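PHOX (Pseudomonas fluorescens, PDB 4A9V) catalyses hydrolysis of phosphate monoesters as an alkaline phosphatase, working with an iron-calcium cofactor that holds an oxo-bridged iron pair in a beta-propeller. Local coordinates at residues N89-L97 / I549-G557; M103-L114 / E224-F234. All coordinates share one frame; numbering follows the deposited sequence.

Contact 1. Residues N89-L97 / I549-G557. With FEO (mu-oxo-diiron), chain S.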
loop_
_atom_site.group_PDB
_atom_site.type_symbol
_atom_site.label_atom_id
_atom_site.label_comp_id
_atom_site.label_asym_id
_atom_site.label_seq_id
_atom_site.Cartn_x
_atom_site.Cartn_y
_atom_site.Cartn_z
ATOM N N ASN A 89 -8.987 1.611 2.978
ATOM C CA ASN A 89 -9.160 2.796 3.805
ATOM C C ASN A 89 -8.156 2.716 4.944
ATOM O O ASN A 89 -8.276 1.860 5.823
ATOM C CB ASN A 89 -10.597 2.816 4.346
ATOM C CG ASN A 89 -11.622 2.918 3.241
ATOM O OD1 ASN A 89 -12.442 2.020 3.045
ATOM N ND2 ASN A 89 -11.581 4.024 2.503
ATOM N N GLU A 90 -7.097 3.511 4.866
ATOM C CA GLU A 90 -5.913 3.237 5.678
ATOM C C GLU A 90 -6.027 3.735 7.119
ATOM O O GLU A 90 -5.621 3.046 8.049
ATOM C CB GLU A 90 -4.663 3.807 5.017
ATOM C CG GLU A 90 -3.387 3.315 5.687
ATOM C CD GLU A 90 -2.126 3.923 5.117
ATOM O OE1 GLU A 90 -2.110 5.150 4.890
ATOM O OE2 GLU A 90 -1.125 3.175 4.970
ATOM N N TYR A 91 -6.494 4.964 7.307
ATOM C CA TYR A 91 -6.547 5.558 8.638
ATOM C C TYR A 91 -7.505 6.731 8.578
ATOM O O TYR A 91 -8.247 6.871 7.600
ATOM C CB TYR A 91 -5.141 5.938 9.154
ATOM C CG TYR A 91 -4.462 7.092 8.450
ATOM C CD1 TYR A 91 -3.885 6.932 7.195
ATOM C CD2 TYR A 91 -4.288 8.307 9.087
ATOM C CE1 TYR A 91 -3.178 7.955 6.591
ATOM C CE2 TYR A 91 -3.595 9.342 8.489
ATOM C CZ TYR A 91 -3.026 9.155 7.246
ATOM O OH TYR A 91 -2.342 10.170 6.616
ATOM N N THR A 92 -7.574 7.508 9.649
ATOM C CA THR A 92 -8.520 8.610 9.685
ATOM C C THR A 92 -7.874 9.857 10.262
ATOM O O THR A 92 -6.798 9.806 10.847
ATOM C CB THR A 92 -9.819 8.229 10.438
ATOM O OG1 THR A 92 -10.782 9.288 10.324
ATOM C CG2 THR A 92 -9.546 7.951 11.907
ATOM N N ASN A 93 -8.526 10.986 10.031
ATOM C CA ASN A 93 -7.990 12.292 10.379
ATOM C C ASN A 93 -8.854 12.893 11.479
ATOM O O ASN A 93 -9.982 13.319 11.218
ATOM C CB ASN A 93 -8.050 13.182 9.141
ATOM C CG ASN A 93 -7.470 12.496 7.916
ATOM O OD1 ASN A 93 -6.304 12.109 7.907
ATOM N ND2 ASN A 93 -8.299 12.286 6.900
ATOM N N TYR A 94 -8.406 12.786 12.725
ATOM C CA TYR A 94 -9.247 13.162 13.855
ATOM C C TYR A 94 -9.748 14.611 13.755
ATOM O O TYR A 94 -10.836 14.922 14.229
ATOM C CB TYR A 94 -8.511 12.958 15.182
ATOM C CG TYR A 94 -8.198 11.513 15.537
ATOM C CD1 TYR A 94 -8.917 10.456 15.000
ATOM C CD2 TYR A 94 -7.220 11.215 16.470
ATOM C CE1 TYR A 94 -8.679 9.149 15.395
ATOM C CE2 TYR A 94 -6.989 9.915 16.885
ATOM C CZ TYR A 94 -7.757 8.892 16.380
ATOM O OH TYR A 94 -7.540 7.581 16.745
ATOM N N ARG A 95 -8.959 15.497 13.150
ATOM C CA ARG A 95 -9.391 16.887 13.022
ATOM C C ARG A 95 -10.682 17.037 12.236
ATOM O O ARG A 95 -11.405 18.017 12.421
ATOM C CB ARG A 95 -8.289 17.772 12.434
ATOM C CG ARG A 95 -8.036 17.596 10.951
ATOM C CD ARG A 95 -6.831 18.406 10.490
ATOM N NE ARG A 95 -7.045 19.839 10.673
ATOM C CZ ARG A 95 -6.111 20.692 11.081
ATOM N NH1 ARG A 95 -4.858 20.286 11.237
ATOM N NH2 ARG A 95 -6.391 21.982 11.163
ATOM N N TYR A 96 -10.966 16.069 11.367
ATOM C CA TYR A 96 -12.172 16.085 10.542
ATOM C C TYR A 96 -13.201 15.040 10.974
ATOM O O TYR A 96 -14.382 15.179 10.672
ATOM C CB TYR A 96 -11.821 15.912 9.062
ATOM C CG TYR A 96 -10.841 16.941 8.553
ATOM C CD1 TYR A 96 -11.089 18.295 8.701
ATOM C CD2 TYR A 96 -9.681 16.559 7.895
ATOM C CE1 TYR A 96 -10.195 19.237 8.242
ATOM C CE2 TYR A 96 -8.788 17.497 7.413
ATOM C CZ TYR A 96 -9.041 18.835 7.612
ATOM O OH TYR A 96 -8.152 19.794 7.189
ATOM N N LEU A 97 -12.769 13.977 11.636
ATOM C CA LEU A 97 -13.653 12.853 11.915
ATOM C C LEU A 97 -14.705 13.210 12.970
ATOM O O LEU A 97 -15.860 12.803 12.868
ATOM C CB LEU A 97 -12.839 11.639 12.371
ATOM C CG LEU A 97 -13.657 10.387 12.701
ATOM C CD1 LEU A 97 -14.453 9.910 11.493
ATOM C CD2 LEU A 97 -12.754 9.283 13.227
ATOM N N ILE A 549 -6.739 10.368 -3.943
ATOM C CA ILE A 549 -6.240 11.552 -3.277
ATOM C C ILE A 549 -6.524 11.373 -1.791
ATOM O O ILE A 549 -7.677 11.363 -1.360
ATOM C CB ILE A 549 -6.962 12.810 -3.802
ATOM C CG1 ILE A 549 -6.737 12.986 -5.312
ATOM C CG2 ILE A 549 -6.521 14.037 -3.022
ATOM C CD1 ILE A 549 -5.287 13.088 -5.741
ATOM N N GLN A 550 -5.465 11.096 -1.042
ATOM C CA GLN A 550 -5.574 10.698 0.349
ATOM C C GLN A 550 -5.226 11.867 1.271
ATOM O O GLN A 550 -4.268 12.599 1.030
ATOM C CB GLN A 550 -4.647 9.504 0.627
ATOM C CG GLN A 550 -4.900 8.822 1.960
ATOM C CD GLN A 550 -3.783 7.885 2.354
ATOM O OE1 GLN A 550 -2.609 8.264 2.340
ATOM N NE2 GLN A 550 -4.139 6.667 2.749
ATOM N N HIS A 551 -6.010 11.993 2.338
ATOM C CA HIS A 551 -5.847 13.035 3.360
ATOM C C HIS A 551 -5.568 14.416 2.820
ATOM O O HIS A 551 -4.722 15.129 3.346
ATOM C CB HIS A 551 -4.817 12.636 4.433
ATOM C CG HIS A 551 -3.409 12.417 3.909
ATOM N ND1 HIS A 551 -2.596 13.427 3.524
ATOM C CD2 HIS A 551 -2.666 11.249 3.780
ATOM C CE1 HIS A 551 -1.403 12.924 3.158
ATOM N NE2 HIS A 551 -1.446 11.595 3.322
ATOM N N PRO A 552 -6.372 14.882 1.850
ATOM C CA PRO A 552 -6.246 16.294 1.516
ATOM C C PRO A 552 -6.436 17.170 2.748
ATOM O O PRO A 552 -7.308 16.905 3.575
ATOM C CB PRO A 552 -7.368 16.519 0.495
ATOM C CG PRO A 552 -8.375 15.476 0.819
ATOM C CD PRO A 552 -7.583 14.281 1.262
ATOM N N GLY A 553 -5.595 18.186 2.894
ATOM C CA GLY A 553 -5.712 19.090 4.025
ATOM C C GLY A 553 -5.342 18.458 5.359
ATOM O O GLY A 553 -5.831 18.884 6.398
ATOM N N GLU A 554 -4.358 17.561 5.364
ATOM C CA GLU A 554 -3.937 16.939 6.617
ATOM C C GLU A 554 -3.469 17.956 7.661
ATOM O O GLU A 554 -3.663 17.743 8.855
ATOM C CB GLU A 554 -2.864 15.873 6.376
ATOM C CG GLU A 554 -1.516 16.421 5.942
ATOM C CD GLU A 554 -0.461 15.339 5.757
ATOM O OE1 GLU A 554 -0.688 14.174 6.163
ATOM O OE2 GLU A 554 0.617 15.671 5.222
ATOM N N ASN A 555 -2.968 19.102 7.201
ATOM C CA ASN A 555 -2.546 20.177 8.099
ATOM C C ASN A 555 -3.424 21.423 7.998
ATOM O O ASN A 555 -3.025 22.504 8.423
ATOM C CB ASN A 555 -1.092 20.555 7.817
ATOM C CG ASN A 555 -0.127 19.440 8.159
ATOM O OD1 ASN A 555 -0.336 18.710 9.127
ATOM N ND2 ASN A 555 0.819 19.187 7.264
ATOM N N GLY A 556 -4.636 21.258 7.484
ATOM C CA GLY A 556 -5.678 22.269 7.611
ATOM C C GLY A 556 -5.776 23.251 6.454
ATOM O O GLY A 556 -6.443 24.281 6.572
ATOM N N GLY A 557 -5.170 22.928 5.315
ATOM C CA GLY A 557 -5.109 23.887 4.205
ATOM C C GLY A 557 -5.853 23.528 2.916
ATOM O O GLY A 557 -5.573 24.101 1.861
HETATM FE FE1 FEO S . 0.650 3.162 3.945
HETATM FE FE2 FEO S . 4.050 2.756 3.360
HETATM O O FEO S . 2.359 3.663 3.144
HETATM O O HOH W 1 -0.596 7.078 3.749
HETATM O O HOH W 2 -2.092 12.530 7.755
HETATM O O HOH W 3 -0.142 4.532 2.475
HETATM O O HOH W 4 1.201 4.967 5.206
#

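Contact 2. Residues M103-L114 / E224-F234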
loop_
_atom_site.group_PDB
_atom_site.type_symbol
_atom_site.label_atom_id
_atom_site.label_comp_id
_atom_site.label_asym_id
_atom_site.label_seq_id
_atom_site.Cartn_x
_atom_site.Cartn_y
_atom_site.Cartn_z
ATOM N N MET A 103 -8.623 13.862 19.983
ATOM C CA MET A 103 -8.503 12.441 20.288
ATOM C C MET A 103 -9.858 11.827 20.606
ATOM O O MET A 103 -10.728 12.488 21.153
ATOM C CB MET A 103 -7.567 12.240 21.476
ATOM C CG MET A 103 -6.132 12.644 21.179
ATOM S SD MET A 103 -5.400 11.577 19.928
ATOM C CE MET A 103 -3.857 12.430 19.609
ATOM N N PRO A 104 -9.984 10.508 20.420
ATOM C CA PRO A 104 -11.211 9.829 20.812
ATOM C C PRO A 104 -11.535 10.063 22.289
ATOM O O PRO A 104 -10.633 10.046 23.130
ATOM C CB PRO A 104 -10.886 8.355 20.554
ATOM C CG PRO A 104 -9.881 8.386 19.445
ATOM C CD PRO A 104 -9.053 9.613 19.711
ATOM N N GLN A 105 -12.816 10.261 22.590
ATOM C CA GLN A 105 -13.259 10.584 23.946
ATOM C C GLN A 105 -14.077 9.474 24.584
ATOM O O GLN A 105 -14.598 9.644 25.681
ATOM C CB GLN A 105 -14.091 11.861 23.933
ATOM C CG GLN A 105 -13.310 13.065 23.467
ATOM C CD GLN A 105 -14.118 14.345 23.487
ATOM O OE1 GLN A 105 -15.339 14.336 23.658
ATOM N NE2 GLN A 105 -13.450 15.442 23.200
ATOM N N SER A 106 -14.360 8.427 23.821
ATOM C CA SER A 106 -15.310 7.419 24.256
ATOM C C SER A 106 -15.091 6.142 23.468
ATOM O O SER A 106 -14.470 6.158 22.403
ATOM C CB SER A 106 -16.734 7.909 24.016
ATOM O OG SER A 106 -16.990 8.032 22.631
ATOM N N ALA A 107 -15.732 5.073 23.925
ATOM C CA ALA A 107 -15.820 3.839 23.160
ATOM C C ALA A 107 -16.458 4.054 21.791
ATOM O O ALA A 107 -15.990 3.504 20.797
ATOM C CB ALA A 107 -16.591 2.787 23.940
ATOM N N GLU A 108 -17.495 4.881 21.731
ATOM C CA GLU A 108 -18.140 5.171 20.456
ATOM C C GLU A 108 -17.205 5.903 19.501
ATOM O O GLU A 108 -17.161 5.582 18.314
ATOM C CB GLU A 108 -19.441 5.949 20.662
ATOM C CG GLU A 108 -20.664 5.053 20.835
ATOM C CD GLU A 108 -20.993 4.250 19.581
ATOM O OE1 GLU A 108 -21.223 4.874 18.523
ATOM O OE2 GLU A 108 -21.127 3.002 19.669
ATOM N N ASP A 109 -16.386 6.820 20.016
ATOM C CA ASP A 109 -15.401 7.482 19.151
ATOM C C ASP A 109 -14.401 6.470 18.580
ATOM O O ASP A 109 -14.003 6.567 17.418
ATOM C CB ASP A 109 -14.628 8.572 19.900
ATOM C CG ASP A 109 -15.381 9.893 20.012
ATOM O OD1 ASP A 109 -16.543 9.995 19.553
ATOM O OD2 ASP A 109 -14.798 10.824 20.616
ATOM N N VAL A 110 -13.959 5.524 19.402
ATOM C CA VAL A 110 -13.008 4.508 18.934
ATOM C C VAL A 110 -13.643 3.570 17.902
ATOM O O VAL A 110 -13.059 3.306 16.850
ATOM C CB VAL A 110 -12.438 3.699 20.114
ATOM C CG1 VAL A 110 -11.627 2.519 19.600
ATOM C CG2 VAL A 110 -11.585 4.598 20.996
ATOM N N ARG A 111 -14.886 3.169 18.149
ATOM C CA ARG A 111 -15.639 2.410 17.156
ATOM C C ARG A 111 -15.751 3.166 15.833
ATOM O O ARG A 111 -15.617 2.589 14.753
ATOM C CB ARG A 111 -17.029 2.106 17.697
ATOM C CG ARG A 111 -17.875 1.269 16.762
ATOM C CD ARG A 111 -19.302 1.186 17.255
ATOM N NE ARG A 111 -20.173 0.651 16.219
ATOM C CZ ARG A 111 -21.494 0.581 16.324
ATOM N NH1 ARG A 111 -22.101 1.043 17.408
ATOM N NH2 ARG A 111 -22.211 0.059 15.340
ATOM N N LYS A 112 -15.953 4.477 15.909
ATOM C CA LYS A 112 -16.090 5.304 14.718
ATOM C C LYS A 112 -14.777 5.382 13.926
ATOM O O LYS A 112 -14.787 5.328 12.700
ATOM C CB LYS A 112 -16.556 6.698 15.126
ATOM C CG LYS A 112 -16.788 7.667 13.991
ATOM C CD LYS A 112 -17.502 8.907 14.497
ATOM C CE LYS A 112 -17.389 10.054 13.518
ATOM N NZ LYS A 112 -18.164 11.245 13.966
ATOM N N ALA A 113 -13.645 5.471 14.623
ATOM C CA ALA A 113 -12.332 5.443 13.966
ATOM C C ALA A 113 -12.087 4.090 13.303
ATOM O O ALA A 113 -11.656 4.030 12.155
ATOM C CB ALA A 113 -11.226 5.771 14.964
ATOM N N LEU A 114 -12.365 3.007 14.013
ATOM C CA LEU A 114 -12.196 1.675 13.435
ATOM C C LEU A 114 -13.103 1.475 12.214
ATOM O O LEU A 114 -12.719 0.816 11.242
ATOM C CB LEU A 114 -12.493 0.615 14.497
ATOM C CG LEU A 114 -11.320 0.343 15.440
ATOM C CD1 LEU A 114 -11.808 -0.233 16.758
ATOM C CD2 LEU A 114 -10.309 -0.593 14.807
ATOM N N GLU A 224 -0.162 8.328 18.676
ATOM C CA GLU A 224 -1.218 9.332 18.663
ATOM C C GLU A 224 -2.500 8.775 18.048
ATOM O O GLU A 224 -3.280 9.510 17.448
ATOM C CB GLU A 224 -0.752 10.590 17.921
ATOM C CG GLU A 224 0.466 11.245 18.561
ATOM C CD GLU A 224 0.999 12.432 17.776
ATOM O OE1 GLU A 224 0.352 12.844 16.791
ATOM O OE2 GLU A 224 2.031 13.000 18.193
ATOM N N ILE A 225 -2.792 7.514 18.360
ATOM C CA ILE A 225 -4.055 6.892 17.972
ATOM C C ILE A 225 -5.026 6.825 19.165
ATOM O O ILE A 225 -6.187 7.241 19.057
ATOM C CB ILE A 225 -3.814 5.486 17.370
ATOM C CG1 ILE A 225 -2.917 5.573 16.133
ATOM C CG2 ILE A 225 -5.132 4.807 17.043
ATOM C CD1 ILE A 225 -3.423 6.512 15.063
ATOM N N ASN A 226 -4.552 6.308 20.298
ATOM C CA ASN A 226 -5.258 6.414 21.567
ATOM C C ASN A 226 -6.661 5.812 21.497
ATOM O O ASN A 226 -7.647 6.382 21.976
ATOM C CB ASN A 226 -5.244 7.865 22.043
ATOM C CG ASN A 226 -3.834 8.356 22.326
ATOM O OD1 ASN A 226 -2.994 7.592 22.796
ATOM N ND2 ASN A 226 -3.532 9.576 21.903
ATOM N N TRP A 227 -6.698 4.570 21.022
ATOM C CA TRP A 227 -7.873 3.715 21.149
ATOM C C TRP A 227 -7.893 2.965 22.457
ATOM O O TRP A 227 -8.957 2.722 23.025
ATOM C CB TRP A 227 -7.911 2.710 20.006
ATOM C CG TRP A 227 -8.105 3.328 18.653
ATOM C CD1 TRP A 227 -8.445 4.643 18.353
ATOM C CD2 TRP A 227 -8.018 2.642 17.374
ATOM N NE1 TRP A 227 -8.584 4.805 17.001
ATOM C CE2 TRP A 227 -8.262 3.657 16.355
ATOM C CE3 TRP A 227 -7.614 1.382 16.984
ATOM C CZ2 TRP A 227 -8.179 3.369 15.009
ATOM C CZ3 TRP A 227 -7.538 1.098 15.628
ATOM C CH2 TRP A 227 -7.806 2.071 14.663
ATOM N N HIS A 228 -6.720 2.566 22.937
ATOM C CA HIS A 228 -6.622 1.684 24.097
ATOM C C HIS A 228 -7.229 2.192 25.389
ATOM O O HIS A 228 -7.635 1.380 26.213
ATOM C CB HIS A 228 -5.171 1.258 24.321
ATOM C CG HIS A 228 -4.238 2.404 24.628
ATOM N ND1 HIS A 228 -3.691 3.177 23.662
ATOM C CD2 HIS A 228 -3.760 2.888 25.839
ATOM C CE1 HIS A 228 -2.951 4.143 24.238
ATOM N NE2 HIS A 228 -2.993 3.965 25.570
ATOM N N PRO A 229 -7.385 3.521 25.565
ATOM C CA PRO A 229 -8.041 3.954 26.805
ATOM C C PRO A 229 -9.534 3.639 26.840
ATOM O O PRO A 229 -10.131 3.635 27.916
ATOM C CB PRO A 229 -7.810 5.469 26.816
ATOM C CG PRO A 229 -6.596 5.669 25.977
ATOM C CD PRO A 229 -6.729 4.649 24.886
ATOM N N PHE A 230 -10.119 3.316 25.689
ATOM C CA PHE A 230 -11.558 3.093 25.608
ATOM C C PHE A 230 -11.928 1.715 25.064
ATOM O O PHE A 230 -13.068 1.278 25.235
ATOM C CB PHE A 230 -12.219 4.188 24.774
ATOM C CG PHE A 230 -12.031 5.567 25.334
ATOM C CD1 PHE A 230 -12.738 5.970 26.452
ATOM C CD2 PHE A 230 -11.054 6.406 24.828
ATOM C CE1 PHE A 230 -12.498 7.196 27.038
ATOM C CE2 PHE A 230 -10.833 7.649 25.387
ATOM C CZ PHE A 230 -11.546 8.038 26.502
ATOM N N ASP A 231 -11.015 1.087 24.326
ATOM C CA ASP A 231 -11.240 -0.263 23.797
ATOM C C ASP A 231 -10.089 -1.172 24.220
ATOM O O ASP A 231 -8.975 -1.040 23.721
ATOM C CB ASP A 231 -11.384 -0.243 22.271
ATOM C CG ASP A 231 -11.775 -1.592 21.708
ATOM O OD1 ASP A 231 -11.551 -2.609 22.401
ATOM O OD2 ASP A 231 -12.228 -1.653 20.542
ATOM N N PRO A 232 -10.334 -2.042 25.213
ATOM C CA PRO A 232 -9.231 -2.800 25.797
ATOM C C PRO A 232 -8.612 -3.834 24.865
ATOM O O PRO A 232 -7.541 -4.358 25.171
ATOM C CB PRO A 232 -9.870 -3.496 27.000
ATOM C CG PRO A 232 -11.333 -3.496 26.732
ATOM C CD PRO A 232 -11.598 -2.256 25.934
ATOM N N ARG A 233 -9.226 -4.071 23.706
ATOM C CA ARG A 233 -8.628 -4.949 22.711
ATOM C C ARG A 233 -7.242 -4.441 22.297
ATOM O O ARG A 233 -6.379 -5.220 21.907
ATOM C CB ARG A 233 -9.552 -5.069 21.498
ATOM C CG ARG A 233 -9.073 -6.061 20.450
ATOM C CD ARG A 233 -10.184 -6.504 19.512
ATOM N NE ARG A 233 -10.665 -5.430 18.651
ATOM C CZ ARG A 233 -10.399 -5.346 17.352
ATOM N NH1 ARG A 233 -9.359 -5.993 16.843
ATOM N NH2 ARG A 233 -11.155 -4.592 16.569
ATOM N N PHE A 234 -7.057 -3.129 22.387
ATOM C CA PHE A 234 -5.832 -2.464 21.962
ATOM C C PHE A 234 -4.880 -2.152 23.120
ATOM O O PHE A 234 -3.835 -1.522 22.916
ATOM C CB PHE A 234 -6.194 -1.186 21.204
ATOM C CG PHE A 234 -6.934 -1.451 19.917
ATOM C CD1 PHE A 234 -6.255 -1.874 18.793
ATOM C CD2 PHE A 234 -8.316 -1.514 19.900
ATOM C CE1 PHE A 234 -6.936 -2.294 17.667
ATOM C CE2 PHE A 234 -9.008 -1.933 18.774
ATOM C CZ PHE A 234 -8.314 -2.346 17.664
HETATM O O HOH W 5 -8.119 8.924 23.148
#

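Contact 1. Residues N89-L97 / I549-G557
Glu-90 and Gln-550 cross at about a right angle beside the cofactor. Glu-90 is stretched out, CG opposite the backbone N (chi1 -169°), which carries its OE2 to within 2.0 Å of iron FE1, a metal it shares with Cys-179 and Glu-194. The other oxygen, OE1, takes a weak hydrogen bond from Gln-550 NE2 (3.3 Å), an amide held more firmly by Asn-67; a water 2.7 Å from Glu-90 OE1 also reaches Gln-550 OE1. Next along this buried end, Tyr-91 OH packs 3.1 Å from His-551 CD2, while the histidine nitrogens bond to Glu-532 and Gly-530. A second water links Tyr-91 OH to Glu-554 OE1. Packing is tight again where Tyr-96 OH donates to Gly-553 O (2.6 Å), near the plane of the tyrosine ring; Gly-556 N grips the same buried oxygen from the opposite face of the carbonyl. The solvent side is looser: exposed Arg-95 merely passes Glu-554, Asn-555 and Gly-556, its NH2 3.6 Å from Gly-556 CA. The loop after strand 82-89 thus supplies the iron ligand Glu-90, the end of strand 544-550 its second-shell neighbour Gln-550, and two blade ends of the beta-propeller meet beside the oxo-bridged irons of PhoX.

Contact 2. Residues M103-L114 / E224-F234
Trp-227 and Leu-114 each turn CG opposite their own carbonyl carbon (chi1 -66° and -81°), which sets the leucine branch over the indole; Val-110 places CG1 opposite its backbone N (chi1 171°), over the other half of the same face. Two CH-pi contacts result: Leu-114 CG stands 4.0 Å from the centroid of the Trp-227 six-membered ring, and Val-110 CG1 4.1 Å from that of the five-membered ring. Packing is tight at Leu-114 CD2, 3.3 Å from Trp-227 CZ3. Ala-113 CB approaches Trp-227 NE1 at 3.5 Å, Pro-104 CG touches the indole edge near CD1, and Ile-225 CG2 lies over the opposite face. Leu-114 CD1 reaches on to the Phe-234 ring, over whose centre Trp-227 CE3 sits. Were Trp-227 cut back to an alanine, Leu-114, Val-110 and Ala-113 would probably face a gap and the Phe-234 ring would lose its neighbour. Phe-230 lies flat under the turn into the helix: Gln-105 C and Ser-106 N lie over one ring face, and that nitrogen is buried without a polar partner. Ser-106 OG accepts from Asp-109 N (2.9 Å) as the N-cap, while Asp-109 OD2 receives Gln-105 N. One water donates to both Pro-104 O and Asn-226 O. At the solvent side the grip is slighter: Asn-226 ND2 gives a weak hydrogen bond to Met-103 SD (3.4 Å). Asp-231 OD1 accepts from Arg-233 N, an Asx turn leading into the 3-10 segment 232-234. Away from the metal sites, the N-capped helix 107-115, inserted between strands 82-89 and 118-127, thus rests Val-110, Ala-113 and Leu-114 on loop 224-234, which lies between strands 189-193 and 249-252 of another propeller sheet.

Contact 2 is nested within the long loop of chain that contact 1 closes, and their centres lie about 17 Å apart. Helix 94-97 of contact 1 is followed directly by helix 107-115 of contact 2, and Tyr-94 bridges the two: its OH lies 2.7 Å from Ile-225 O, probably a hydrogen bond, and its CE2 packs 3.5 Å from Pro-104 CD. Leu-97 O and Lys-112 NZ, 3.0 Å apart, form another link. Contact 1 reaches the oxo-bridged irons through Glu-90, whereas contact 2 sits farther out, the Ile-225 side chain staying about 12 Å from the cofactor. Segment 89-97 therefore connects the metal site to the packing of helix 107-115 on loop 224-234.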